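Local coordinates for protein Non-sulfated chondroitin lyase E66 (Autographa californica nucleopolyhedrovirus, PDB 3VSN) that cleaves non-sulfated chondroitin as a polysaccharide lyase of the occlusion-derived virus envelope and is essential for infection by the oral route, at residues A[111-116]-A[145-150]; A[139-144]-A[193-198]; A[254-259]-A[304-309]; A[346-351]-A[435-440]; A[499-504]-A[524-529]. One frame throughout, in Å; residues are numbered along the deposited sequence. Where two conformers were deposited one is given.

In the fold
Contacts 1 and 2 share helix 138-154 and belong to the alpha-helical lyase domain; their centres lie about 12 Å apart, and the salt bridge from Glu146 to Arg194 joins them. Contact 1 is purely apolar, whereas contact 2, nearer the active site, adds a buried guanidinium and a water. Contact 3, its centre about 8 Å from that of the chain, brings helix 253-258 against the loop between helix 276-284 and strand 318-322, and its segment 254-259 includes the proton donor Tyr254. Contact 4, also buried, rests on a tyrosine-carboxylate bond, its first segment also carrying the catalytically important Glu350. Contact 5, partly buried and far from the annotated sites, joins a turn to an outermost strand in the beta region.

Contact 1: A[111-116]-A[145-150]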
# COMPACT_ATOMS: atom_id res chain seq x y z
N ASN A 111 -7.02 35.74 14.53
CA ASN A 111 -6.56 35.87 15.91
C ASN A 111 -5.53 34.79 16.27
O ASN A 111 -4.52 35.07 16.90
CB ASN A 111 -7.74 35.84 16.89
CG ASN A 111 -7.32 36.09 18.33
OD1 ASN A 111 -6.60 37.04 18.62
ND2 ASN A 111 -7.78 35.23 19.24
N GLY A 112 -5.81 33.56 15.84
CA GLY A 112 -4.88 32.44 16.02
C GLY A 112 -3.54 32.69 15.36
O GLY A 112 -2.49 32.38 15.94
N LEU A 113 -3.57 33.25 14.15
CA LEU A 113 -2.34 33.58 13.42
C LEU A 113 -1.55 34.68 14.12
O LEU A 113 -0.33 34.59 14.24
CB LEU A 113 -2.65 33.96 11.97
CG LEU A 113 -1.47 34.07 10.99
CD1 LEU A 113 -0.71 32.75 10.89
CD2 LEU A 113 -1.97 34.51 9.62
N ARG A 114 -2.26 35.72 14.58
CA ARG A 114 -1.66 36.80 15.37
C ARG A 114 -0.96 36.28 16.62
O ARG A 114 0.16 36.71 16.93
CB ARG A 114 -2.72 37.82 15.79
CG ARG A 114 -3.24 38.70 14.67
CD ARG A 114 -4.42 39.53 15.16
NE ARG A 114 -5.08 40.25 14.08
CZ ARG A 114 -6.34 40.67 14.11
NH1 ARG A 114 -7.09 40.45 15.18
NH2 ARG A 114 -6.85 41.31 13.07
N ILE A 115 -1.61 35.35 17.32
CA ILE A 115 -1.05 34.76 18.54
C ILE A 115 0.27 34.03 18.24
O ILE A 115 1.25 34.22 18.95
CB ILE A 115 -2.06 33.83 19.26
CG1 ILE A 115 -3.24 34.65 19.82
CG2 ILE A 115 -1.39 33.08 20.40
CD1 ILE A 115 -4.46 33.82 20.18
N ILE A 116 0.28 33.23 17.18
CA ILE A 116 1.50 32.52 16.76
C ILE A 116 2.63 33.49 16.39
O ILE A 116 3.77 33.31 16.82
CB ILE A 116 1.22 31.55 15.58
CG1 ILE A 116 0.31 30.41 16.04
CG2 ILE A 116 2.53 30.98 15.03
CD1 ILE A 116 -0.26 29.58 14.91
N PRO A 145 4.27 26.84 8.26
CA PRO A 145 4.07 27.58 7.00
C PRO A 145 2.76 27.23 6.29
O PRO A 145 2.17 28.09 5.63
CB PRO A 145 5.28 27.17 6.16
CG PRO A 145 6.33 26.86 7.18
CD PRO A 145 5.57 26.15 8.27
N GLU A 146 2.30 25.98 6.44
CA GLU A 146 0.99 25.56 5.93
C GLU A 146 -0.17 26.29 6.61
O GLU A 146 -1.19 26.56 5.98
CB GLU A 146 0.83 24.04 6.02
CG GLU A 146 1.72 23.28 5.04
CD GLU A 146 1.78 21.78 5.28
OE1 GLU A 146 1.35 21.30 6.36
OE2 GLU A 146 2.29 21.07 4.39
N VAL A 147 0.00 26.62 7.89
CA VAL A 147 -1.00 27.41 8.63
C VAL A 147 -1.15 28.80 8.02
O VAL A 147 -2.27 29.24 7.73
CB VAL A 147 -0.65 27.52 10.13
CG1 VAL A 147 -1.63 28.44 10.85
CG2 VAL A 147 -0.65 26.15 10.78
N PHE A 148 -0.02 29.48 7.81
CA PHE A 148 -0.00 30.79 7.17
C PHE A 148 -0.73 30.76 5.83
O PHE A 148 -1.59 31.60 5.56
CB PHE A 148 1.44 31.28 6.97
CG PHE A 148 2.05 31.88 8.21
CD1 PHE A 148 1.99 33.25 8.44
CD2 PHE A 148 2.71 31.07 9.14
CE1 PHE A 148 2.56 33.81 9.57
CE2 PHE A 148 3.28 31.62 10.28
CZ PHE A 148 3.21 33.00 10.49
N MET A 149 -0.39 29.76 5.01
CA MET A 149 -0.98 29.62 3.69
C MET A 149 -2.49 29.37 3.73
O MET A 149 -3.25 30.06 3.05
CB MET A 149 -0.26 28.50 2.91
CG MET A 149 -0.78 28.33 1.49
SD MET A 149 0.13 27.06 0.61
CE MET A 149 -0.60 27.20 -1.01
N ASN A 150 -2.91 28.39 4.54
CA ASN A 150 -4.33 28.04 4.64
C ASN A 150 -5.20 29.20 5.15
O ASN A 150 -6.25 29.48 4.57
CB ASN A 150 -4.53 26.79 5.50
CG ASN A 150 -4.22 25.51 4.75
OD1 ASN A 150 -3.06 25.11 4.63
ND2 ASN A 150 -5.26 24.84 4.26
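Helices 103-119 and 138-154 run roughly antiparallel where Leu113 faces Phe148: the axes of the short segments 111-116 and 145-150 make an angle of 145° and come no closer than 10.8 Å. At that spacing the backbones stay apart, and the gap is bridged by side chains alone. Leu113 does most of the reaching. With its CG anti to the backbone N (chi1 -168°), its CD1 methyl lies above the middle of the Phe148 ring, 3.7 Å from the ring centroid and 13° off the normal, a CH-pi contact over the face. The two side chains meet almost perpendicularly, the branch of the leucine coming down on the flat of the phenyl. Beside this pair, Val147 CG1 sits 4.4 Å from Leu113 CD1, and the same methyl is 4.4 Å from Ile116 CD1, so the valine fits between two residues one turn apart. All four residues are buried, and the interface between the segments is entirely hydrocarbon. Helices close in around it within the alpha-helical domain of the lyase: Val147 and Ile116 continue onto helix 75-93 at Leu85, while Phe148 also packs against Trp171 and Leu172 of helix 161-175.

Contact 2: A[139-144]-A[193-198]; sequences HFTITM and MRMGVP
Apolar contacts come first here, with Ile142 at their middle. Its two ends serve different partners: CD1 reaches Met195 CG at 3.9 Å, while the CG2 branch presses on Arg194. Next to it, Thr141 turns its methyl to the thioether, CG2 lying 3.7 Å from Met195 SD; the hydroxyl of that threonine is bonded instead to Ser182. The second kind of contact is a methyl over a flat cation. Ile142 CG2 stands over the centre of the Arg194 guanidinium, 3.5 Å from CZ. Bends at chi2 and chi3 (-71° and -70°) fold the arginine chain back so that this face is presented to the isoleucine. Polar links run around the rim of the same group: a water accepts from Arg194 NH2 at 2.9 Å and lies 2.7 Å from Thr143 OG1, and salt bridges to Glu146 and Glu51 hold the group's orientation and probably balance its buried charge. The axes of segments 139-144 and 193-198 cross at 63°, 8.9 Å apart. Ile142 also lies about 4 Å, side chain to side chain, from the proton acceptor Asn191 near the start of helix 189-205, which also packs on helix 262-269 through Met193 and Val197.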
# COMPACT_ATOMS: atom_id res chain seq x y z
N HIS A 139 7.55 21.04 13.30
CA HIS A 139 6.31 21.81 13.17
C HIS A 139 6.51 23.27 12.84
O HIS A 139 5.59 23.93 12.36
CB HIS A 139 5.44 21.62 14.40
CG HIS A 139 4.80 20.26 14.48
ND1 HIS A 139 5.05 19.40 15.49
CD2 HIS A 139 3.93 19.61 13.62
CE1 HIS A 139 4.35 18.26 15.28
NE2 HIS A 139 3.67 18.39 14.14
N PHE A 140 7.72 23.77 13.05
CA PHE A 140 8.05 25.15 12.69
C PHE A 140 8.35 25.30 11.20
O PHE A 140 7.98 26.30 10.59
CB PHE A 140 9.23 25.66 13.54
CG PHE A 140 8.96 25.63 15.01
CD1 PHE A 140 8.17 26.61 15.61
CD2 PHE A 140 9.49 24.62 15.81
CE1 PHE A 140 7.91 26.57 16.98
CE2 PHE A 140 9.24 24.58 17.17
CZ PHE A 140 8.44 25.56 17.76
N THR A 141 9.00 24.29 10.62
CA THR A 141 9.41 24.30 9.22
C THR A 141 8.33 23.72 8.29
O THR A 141 8.13 24.21 7.17
CB THR A 141 10.72 23.51 9.04
OG1 THR A 141 11.78 24.19 9.72
CG2 THR A 141 11.09 23.34 7.58
N ILE A 142 7.65 22.68 8.76
CA ILE A 142 6.72 21.92 7.92
C ILE A 142 5.28 22.39 8.11
O ILE A 142 4.66 22.91 7.17
CB ILE A 142 6.84 20.40 8.16
CG1 ILE A 142 8.29 19.91 7.93
CG2 ILE A 142 5.85 19.61 7.30
CD1 ILE A 142 8.86 20.23 6.56
N THR A 143 4.75 22.23 9.32
CA THR A 143 3.33 22.48 9.58
C THR A 143 2.97 23.96 9.66
O THR A 143 1.95 24.38 9.10
CB THR A 143 2.87 21.75 10.86
OG1 THR A 143 3.48 20.45 10.91
CG2 THR A 143 1.36 21.59 10.87
N MET A 144 3.79 24.75 10.33
CA MET A 144 3.49 26.18 10.52
C MET A 144 3.34 26.99 9.23
O MET A 144 2.38 27.75 9.10
CB MET A 144 4.49 26.83 11.47
CG MET A 144 4.09 28.23 11.92
SD MET A 144 5.40 29.02 12.88
CE MET A 144 6.60 29.38 11.60
N MET A 193 9.35 18.78 -0.15
CA MET A 193 8.09 18.74 -0.89
C MET A 193 6.97 19.50 -0.17
O MET A 193 6.17 20.18 -0.81
CB MET A 193 7.67 17.30 -1.20
CG MET A 193 8.59 16.62 -2.21
SD MET A 193 7.98 15.04 -2.80
CE MET A 193 8.57 13.94 -1.53
N ARG A 194 6.94 19.39 1.15
CA ARG A 194 6.00 20.15 1.99
C ARG A 194 6.30 21.64 1.92
O ARG A 194 5.40 22.45 1.66
CB ARG A 194 6.05 19.67 3.45
CG ARG A 194 5.65 18.22 3.67
CD ARG A 194 4.16 17.97 3.47
NE ARG A 194 3.34 18.58 4.52
CZ ARG A 194 3.12 18.04 5.72
NH1 ARG A 194 3.67 16.87 6.04
NH2 ARG A 194 2.35 18.66 6.60
N MET A 195 7.56 22.00 2.15
CA MET A 195 8.01 23.40 2.23
C MET A 195 7.79 24.22 0.96
O MET A 195 7.45 25.40 1.03
CB MET A 195 9.50 23.44 2.58
CG MET A 195 9.84 22.92 3.96
SD MET A 195 11.55 22.38 4.08
CE MET A 195 12.44 23.94 4.03
N GLY A 196 7.98 23.59 -0.20
CA GLY A 196 7.89 24.30 -1.47
C GLY A 196 6.53 24.90 -1.77
O GLY A 196 6.44 25.91 -2.48
N VAL A 197 5.47 24.28 -1.25
CA VAL A 197 4.10 24.73 -1.52
C VAL A 197 3.78 26.10 -0.88
O VAL A 197 3.41 27.03 -1.60
CB VAL A 197 3.05 23.66 -1.14
CG1 VAL A 197 1.64 24.18 -1.37
CG2 VAL A 197 3.27 22.38 -1.95
N PRO A 198 3.93 26.23 0.46
CA PRO A 198 3.72 27.56 1.04
C PRO A 198 4.81 28.57 0.65
O PRO A 198 4.53 29.76 0.57
CB PRO A 198 3.73 27.31 2.55
CG PRO A 198 4.44 26.00 2.72
CD PRO A 198 4.07 25.20 1.51
O HOH W 1 2.63 18.27 9.51

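Contact 3: A[254-259]-A[304-309]; sequences YLINSY and LYSNVI
Ser306 OG, the polar atom that touches Ile256 across this contact, is gripped from its own loop by two backbone amides. Ile309 N donates to it at 3.2 Å with an angle of 155° at the hydrogen, giving an ST motif, and Val308 N adds a weak bond at 3.3 Å. The serine oxygen lies anti to its own backbone N (chi1 165°), which swings it back over the turn that follows and gathers the chain of 306-309 into a compact bend. This bend belongs to the loop between helix 276-284 and strand 318-322, and it packs on one residue of helix 253-258. Ile256 points toward the loop and is the hub of the contact, meeting three residues. Its CG2 methyl lies 3.7 Å from Val308 CG2, the two side chains crossing at a slant, and 4.1 Å from Ser306 OG, so this one branch touches both a methyl and the gripped oxygen. The other branch goes elsewhere: Ile256 CD1 comes to 4.4 Å from Ile309 CD1, a looser meeting of chain ends. Val308 also rests on Lys52, and Ile309 on Ile283 of helix 276-284. Two residues before Ile256, Tyr254, the proton donor, takes no part and packs on Ala189 and Met193 of helix 189-205. The chemistry thus divides cleanly: hydrogen bonds shape the loop internally, whereas its meeting with the helix is van der Waals contact alone, depending on how the methyls of Ile256 fit the bend rather than on directional bonds between the segments.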
# COMPACT_ATOMS: atom_id res chain seq x y z
N TYR A 254 6.67 7.05 1.84
CA TYR A 254 7.22 8.25 1.22
C TYR A 254 6.23 8.93 0.28
O TYR A 254 6.08 10.16 0.30
CB TYR A 254 8.51 7.92 0.46
CG TYR A 254 9.26 9.11 -0.11
CD1 TYR A 254 9.97 9.98 0.72
CD2 TYR A 254 9.28 9.35 -1.48
CE1 TYR A 254 10.67 11.06 0.20
CE2 TYR A 254 9.98 10.43 -2.01
CZ TYR A 254 10.67 11.28 -1.17
OH TYR A 254 11.36 12.35 -1.70
N LEU A 255 5.55 8.13 -0.55
CA LEU A 255 4.54 8.64 -1.46
C LEU A 255 3.29 9.11 -0.73
O LEU A 255 2.76 10.18 -1.03
CB LEU A 255 4.16 7.60 -2.53
CG LEU A 255 5.17 7.27 -3.63
CD1 LEU A 255 4.52 6.35 -4.65
CD2 LEU A 255 5.70 8.52 -4.31
N ILE A 256 2.82 8.31 0.23
CA ILE A 256 1.60 8.62 0.98
C ILE A 256 1.70 9.95 1.73
O ILE A 256 0.76 10.75 1.70
CB ILE A 256 1.21 7.47 1.95
CG1 ILE A 256 0.71 6.25 1.16
CG2 ILE A 256 0.13 7.93 2.93
CD1 ILE A 256 0.62 4.97 1.98
N ASN A 257 2.85 10.19 2.36
CA ASN A 257 3.05 11.38 3.19
C ASN A 257 3.06 12.71 2.44
O ASN A 257 2.65 13.73 2.98
CB ASN A 257 4.34 11.26 4.01
CG ASN A 257 4.11 10.65 5.37
OD1 ASN A 257 3.46 11.24 6.23
ND2 ASN A 257 4.65 9.45 5.57
N SER A 258 3.54 12.69 1.20
CA SER A 258 3.68 13.93 0.45
C SER A 258 2.81 13.99 -0.80
O SER A 258 2.83 14.99 -1.53
CB SER A 258 5.16 14.21 0.13
OG SER A 258 5.87 14.55 1.31
N TYR A 259 2.00 12.95 -1.03
CA TYR A 259 1.15 12.90 -2.22
C TYR A 259 0.30 14.15 -2.45
O TYR A 259 0.17 14.60 -3.60
CB TYR A 259 0.25 11.66 -2.22
CG TYR A 259 -0.41 11.40 -3.56
CD1 TYR A 259 -1.63 12.00 -3.90
CD2 TYR A 259 0.19 10.56 -4.50
CE1 TYR A 259 -2.23 11.77 -5.13
CE2 TYR A 259 -0.41 10.33 -5.74
CZ TYR A 259 -1.61 10.93 -6.04
OH TYR A 259 -2.20 10.70 -7.26
N LEU A 304 -3.08 -2.79 7.07
CA LEU A 304 -3.76 -2.97 5.79
C LEU A 304 -4.58 -1.74 5.38
O LEU A 304 -5.41 -1.82 4.47
CB LEU A 304 -4.65 -4.23 5.80
CG LEU A 304 -5.65 -4.49 6.95
CD1 LEU A 304 -6.66 -3.37 7.17
CD2 LEU A 304 -6.37 -5.81 6.71
N TYR A 305 -4.34 -0.61 6.03
CA TYR A 305 -5.19 0.56 5.84
C TYR A 305 -4.42 1.87 5.83
O TYR A 305 -3.50 2.07 6.61
CB TYR A 305 -6.28 0.59 6.91
CG TYR A 305 -7.22 1.78 6.83
CD1 TYR A 305 -8.22 1.85 5.85
CD2 TYR A 305 -7.13 2.83 7.75
CE1 TYR A 305 -9.08 2.93 5.78
CE2 TYR A 305 -7.99 3.91 7.68
CZ TYR A 305 -8.96 3.96 6.70
OH TYR A 305 -9.82 5.03 6.64
N SER A 306 -4.82 2.75 4.92
CA SER A 306 -4.39 4.14 4.89
C SER A 306 -5.64 5.00 4.77
O SER A 306 -6.49 4.74 3.91
CB SER A 306 -3.47 4.41 3.70
OG SER A 306 -3.33 5.81 3.47
N ASN A 307 -5.77 6.01 5.63
CA ASN A 307 -6.96 6.86 5.59
C ASN A 307 -6.93 7.93 4.48
O ASN A 307 -7.85 8.74 4.39
CB ASN A 307 -7.29 7.45 6.97
CG ASN A 307 -6.22 8.39 7.50
OD1 ASN A 307 -5.31 8.81 6.77
ND2 ASN A 307 -6.31 8.73 8.78
N VAL A 308 -5.88 7.92 3.66
CA VAL A 308 -5.78 8.87 2.53
C VAL A 308 -5.65 8.23 1.13
O VAL A 308 -6.10 8.81 0.14
CB VAL A 308 -4.66 9.93 2.71
CG1 VAL A 308 -5.01 10.89 3.84
CG2 VAL A 308 -3.30 9.28 2.94
N ILE A 309 -5.04 7.04 1.05
CA ILE A 309 -4.74 6.43 -0.26
C ILE A 309 -5.98 6.28 -1.16
O ILE A 309 -5.88 6.38 -2.38
CB ILE A 309 -3.97 5.09 -0.13
CG1 ILE A 309 -3.19 4.79 -1.42
CG2 ILE A 309 -4.92 3.96 0.24
CD1 ILE A 309 -2.12 3.73 -1.28

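Contact 4: A[346-351]-A[435-440]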
# COMPACT_ATOMS: atom_id res chain seq x y z
N LEU A 346 14.80 -7.91 -3.93
CA LEU A 346 14.15 -7.02 -2.96
C LEU A 346 13.97 -7.69 -1.61
O LEU A 346 13.81 -8.91 -1.53
CB LEU A 346 12.80 -6.52 -3.49
CG LEU A 346 12.79 -5.64 -4.76
CD1 LEU A 346 11.38 -5.49 -5.30
CD2 LEU A 346 13.42 -4.28 -4.50
N ALA A 347 13.99 -6.89 -0.55
CA ALA A 347 13.75 -7.38 0.80
C ALA A 347 12.38 -8.04 0.88
O ALA A 347 11.42 -7.56 0.28
CB ALA A 347 13.84 -6.25 1.81
N TYR A 348 12.29 -9.15 1.61
CA TYR A 348 11.00 -9.74 1.93
C TYR A 348 10.46 -9.17 3.24
O TYR A 348 9.28 -9.33 3.55
CB TYR A 348 11.06 -11.27 1.97
CG TYR A 348 11.79 -11.86 3.16
CD1 TYR A 348 13.14 -12.20 3.09
CD2 TYR A 348 11.11 -12.11 4.36
CE1 TYR A 348 13.80 -12.76 4.17
CE2 TYR A 348 11.77 -12.67 5.46
CZ TYR A 348 13.11 -12.99 5.35
OH TYR A 348 13.75 -13.54 6.44
N TYR A 349 11.33 -8.50 3.99
CA TYR A 349 10.95 -7.97 5.30
C TYR A 349 11.89 -6.87 5.77
O TYR A 349 13.07 -6.86 5.41
CB TYR A 349 10.88 -9.10 6.34
CG TYR A 349 10.37 -8.67 7.69
CD1 TYR A 349 9.14 -8.02 7.81
CD2 TYR A 349 11.11 -8.90 8.85
CE1 TYR A 349 8.66 -7.62 9.05
CE2 TYR A 349 10.63 -8.51 10.09
CZ TYR A 349 9.41 -7.87 10.19
OH TYR A 349 8.94 -7.47 11.42
N GLU A 350 11.35 -5.95 6.57
CA GLU A 350 12.15 -4.95 7.26
C GLU A 350 11.65 -4.84 8.70
O GLU A 350 10.45 -4.70 8.93
CB GLU A 350 12.05 -3.59 6.56
CG GLU A 350 13.07 -2.57 7.05
CD GLU A 350 12.79 -1.16 6.57
OE1 GLU A 350 11.61 -0.74 6.61
OE2 GLU A 350 13.74 -0.47 6.15
N SER A 351 12.57 -4.93 9.65
CA SER A 351 12.24 -4.81 11.07
C SER A 351 12.90 -3.58 11.69
O SER A 351 13.77 -2.95 11.09
CB SER A 351 12.66 -6.07 11.83
OG SER A 351 14.05 -6.32 11.67
N ALA A 435 15.80 -17.70 5.14
CA ALA A 435 16.76 -18.15 6.15
C ALA A 435 16.34 -17.76 7.57
O ALA A 435 16.46 -18.57 8.49
CB ALA A 435 18.16 -17.63 5.84
N GLU A 436 15.83 -16.54 7.73
CA GLU A 436 15.50 -16.00 9.06
C GLU A 436 14.18 -16.52 9.64
O GLU A 436 13.88 -16.27 10.80
CB GLU A 436 15.50 -14.46 9.02
CG GLU A 436 16.84 -13.83 8.67
CD GLU A 436 17.14 -13.80 7.18
OE1 GLU A 436 16.25 -14.12 6.36
OE2 GLU A 436 18.28 -13.45 6.81
N MET A 437 13.40 -17.22 8.83
CA MET A 437 12.19 -17.87 9.32
C MET A 437 12.36 -19.39 9.36
O MET A 437 11.51 -20.14 8.89
CB MET A 437 10.96 -17.47 8.49
CG MET A 437 10.55 -16.01 8.69
SD MET A 437 8.90 -15.58 8.08
CE MET A 437 9.15 -15.70 6.31
N ASN A 438 13.49 -19.82 9.94
CA ASN A 438 13.78 -21.24 10.14
C ASN A 438 13.91 -22.01 8.81
O ASN A 438 13.52 -23.18 8.71
CB ASN A 438 12.70 -21.85 11.05
CG ASN A 438 13.03 -23.26 11.49
OD1 ASN A 438 14.18 -23.59 11.73
ND2 ASN A 438 12.00 -24.10 11.59
N ASN A 439 14.47 -21.34 7.80
CA ASN A 439 14.60 -21.90 6.44
C ASN A 439 13.26 -22.31 5.81
O ASN A 439 13.22 -23.23 4.98
CB ASN A 439 15.61 -23.06 6.39
CG ASN A 439 17.05 -22.59 6.21
OD1 ASN A 439 17.99 -23.30 6.57
ND2 ASN A 439 17.22 -21.41 5.63
N LEU A 440 12.18 -21.64 6.20
CA LEU A 440 10.88 -21.84 5.57
C LEU A 440 11.00 -21.67 4.06
O LEU A 440 11.56 -20.68 3.58
CB LEU A 440 9.83 -20.86 6.11
CG LEU A 440 8.45 -20.86 5.43
CD1 LEU A 440 7.65 -22.11 5.78
CD2 LEU A 440 7.69 -19.60 5.81
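The loop joining strands 426-434 and 440-449 as a beta hairpin closes with a type I' turn from Met437 to Leu440, and the residues entering that turn meet Tyr348, just ahead of the short strand that carries Glu350. The central bond is from Tyr348 OH to Glu436 OE1, 2.6 Å long. The carboxylate oxygen sits at the edge of the phenol ring, near its plane, yet the donor reaches it on the anti side, 31° out of the carboxylate plane. Ring and carboxylate planes are turned 39° from each other. Glu436 is bent at chi2 (81°), which curls its acid back beside its own CB; that carbon in turn lies 3.3 Å from Tyr348 OH, so the hydroxyl is nestled against the glutamate chain as well as bonded to its end. Met437 runs past the tyrosine in the opposing direction and brings CE to 4.1 Å from Tyr348 CE2, an oblique apolar touch. The phenol is thereby tied at its oxygen and braced along one side. Two residues on, Glu350 pairs with Arg300, the transition-state stabiliser, and with His246, a proton acceptor, while the Tyr348 side chain stays about 12 Å from that of Arg300. Strand 349-351 pairs antiparallel with strand 408-410, whose Phe410 packs on both Tyr348 and Glu436; helix 359-364 meets Tyr348 and Met437 through Thr363, and Phe434 stacks edge-to-face on the tyrosine.

Contact 5: A[499-504]-A[524-529]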
# COMPACT_ATOMS: atom_id res chain seq x y z
N ASN A 499 -20.71 -30.51 11.88
CA ASN A 499 -19.31 -30.64 12.29
C ASN A 499 -18.32 -30.53 11.12
O ASN A 499 -17.35 -31.28 11.04
CB ASN A 499 -19.08 -31.91 13.12
CG ASN A 499 -17.83 -31.84 13.98
OD1 ASN A 499 -17.32 -30.75 14.27
ND2 ASN A 499 -17.32 -32.99 14.38
N SER A 500 -18.58 -29.59 10.22
CA SER A 500 -17.70 -29.32 9.09
C SER A 500 -17.41 -27.84 9.00
O SER A 500 -18.32 -27.01 9.12
CB SER A 500 -18.34 -29.80 7.78
OG SER A 500 -17.59 -29.36 6.67
N SER A 501 -16.14 -27.49 8.79
CA SER A 501 -15.75 -26.08 8.67
C SER A 501 -15.87 -25.53 7.25
O SER A 501 -15.57 -24.35 7.02
CB SER A 501 -14.35 -25.84 9.24
OG SER A 501 -14.39 -25.80 10.66
N GLU A 502 -16.30 -26.37 6.30
CA GLU A 502 -16.58 -25.90 4.94
C GLU A 502 -17.62 -24.80 4.99
O GLU A 502 -18.62 -24.92 5.70
CB GLU A 502 -17.10 -27.03 4.04
CG GLU A 502 -16.17 -28.23 3.86
CD GLU A 502 -14.81 -27.87 3.28
OE1 GLU A 502 -14.71 -26.93 2.46
OE2 GLU A 502 -13.83 -28.56 3.64
N GLY A 503 -17.38 -23.71 4.26
CA GLY A 503 -18.35 -22.62 4.21
C GLY A 503 -18.36 -21.71 5.43
O GLY A 503 -19.31 -20.96 5.63
N THR A 504 -17.31 -21.77 6.24
CA THR A 504 -17.19 -20.87 7.39
C THR A 504 -17.06 -19.43 6.89
O THR A 504 -16.34 -19.17 5.92
CB THR A 504 -16.01 -21.25 8.30
OG1 THR A 504 -16.22 -22.58 8.80
CG2 THR A 504 -15.89 -20.30 9.49
N LEU A 524 -10.21 -28.81 7.16
CA LEU A 524 -10.29 -27.57 7.90
C LEU A 524 -10.61 -27.86 9.36
O LEU A 524 -11.55 -28.60 9.66
CB LEU A 524 -11.36 -26.65 7.31
CG LEU A 524 -11.28 -26.29 5.82
CD1 LEU A 524 -12.51 -25.48 5.41
CD2 LEU A 524 -10.00 -25.54 5.50
N THR A 525 -9.83 -27.27 10.26
CA THR A 525 -10.05 -27.42 11.70
C THR A 525 -9.97 -26.05 12.37
O THR A 525 -9.38 -25.11 11.82
CB THR A 525 -9.04 -28.39 12.35
OG1 THR A 525 -7.71 -28.04 11.96
CG2 THR A 525 -9.33 -29.83 11.92
N VAL A 526 -10.58 -25.95 13.55
CA VAL A 526 -10.70 -24.69 14.28
C VAL A 526 -9.81 -24.68 15.52
O VAL A 526 -9.77 -25.66 16.26
CB VAL A 526 -12.17 -24.44 14.69
CG1 VAL A 526 -12.30 -23.17 15.54
CG2 VAL A 526 -13.07 -24.34 13.46
N ARG A 527 -9.11 -23.57 15.74
CA ARG A 527 -8.23 -23.42 16.90
C ARG A 527 -8.05 -21.95 17.26
O ARG A 527 -8.06 -21.09 16.38
CB ARG A 527 -6.87 -24.06 16.60
CG ARG A 527 -5.89 -24.09 17.77
CD ARG A 527 -4.58 -24.75 17.36
NE ARG A 527 -3.90 -24.00 16.31
CZ ARG A 527 -3.04 -23.01 16.52
NH1 ARG A 527 -2.73 -22.63 17.76
NH2 ARG A 527 -2.49 -22.39 15.49
N SER A 528 -7.89 -21.68 18.56
CA SER A 528 -7.54 -20.34 19.06
C SER A 528 -6.08 -20.29 19.52
O SER A 528 -5.73 -20.91 20.52
CB SER A 528 -8.47 -19.93 20.21
OG SER A 528 -9.81 -19.83 19.76
N PRO A 529 -5.22 -19.54 18.79
CA PRO A 529 -3.80 -19.46 19.13
C PRO A 529 -3.50 -18.58 20.35
O PRO A 529 -2.45 -18.74 20.98
CB PRO A 529 -3.17 -18.85 17.88
CG PRO A 529 -4.27 -18.04 17.28
CD PRO A 529 -5.54 -18.79 17.56
O HOH W 2 -14.15 -29.52 8.05
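Ser501 and Leu524 bring their backbones together, with CA atoms 5.7 Å apart, where a type II beta turn (Ser501 to Thr504) meets the chain entering strand 525-530. The turn leads into strand 504-506, an outermost strand of one antiparallel sheet, and strand 525-530 lies at the edge of another, so the contact joins two sheets of the beta region. Side chains meet at short range: Ser501 CB and Leu524 CB are 3.6 Å apart, and Ser501 OG comes to 3.4 Å from Val526 CG2 while bonding to Arg494, which also holds Leu524 O. Glu502 starts out away from the strand, but its bend at chi2 (-58°) returns the carboxylate to Leu524, the two side chains crossing at about a right angle, with OE2 3.8 Å from Leu524 CD1. The acid's other oxygen bonds to the backbone N of Arg513. A water spans the backbones, accepting from Ser501 N at 2.9 Å and donating to Leu524 O at 3.2 Å. Within the turn, Ser501 O takes two donors from the same face of its plane: Thr504 N closes the turn, and Thr504 OG1 adds a bond of 2.6 Å, tilted 34° from the carbonyl plane.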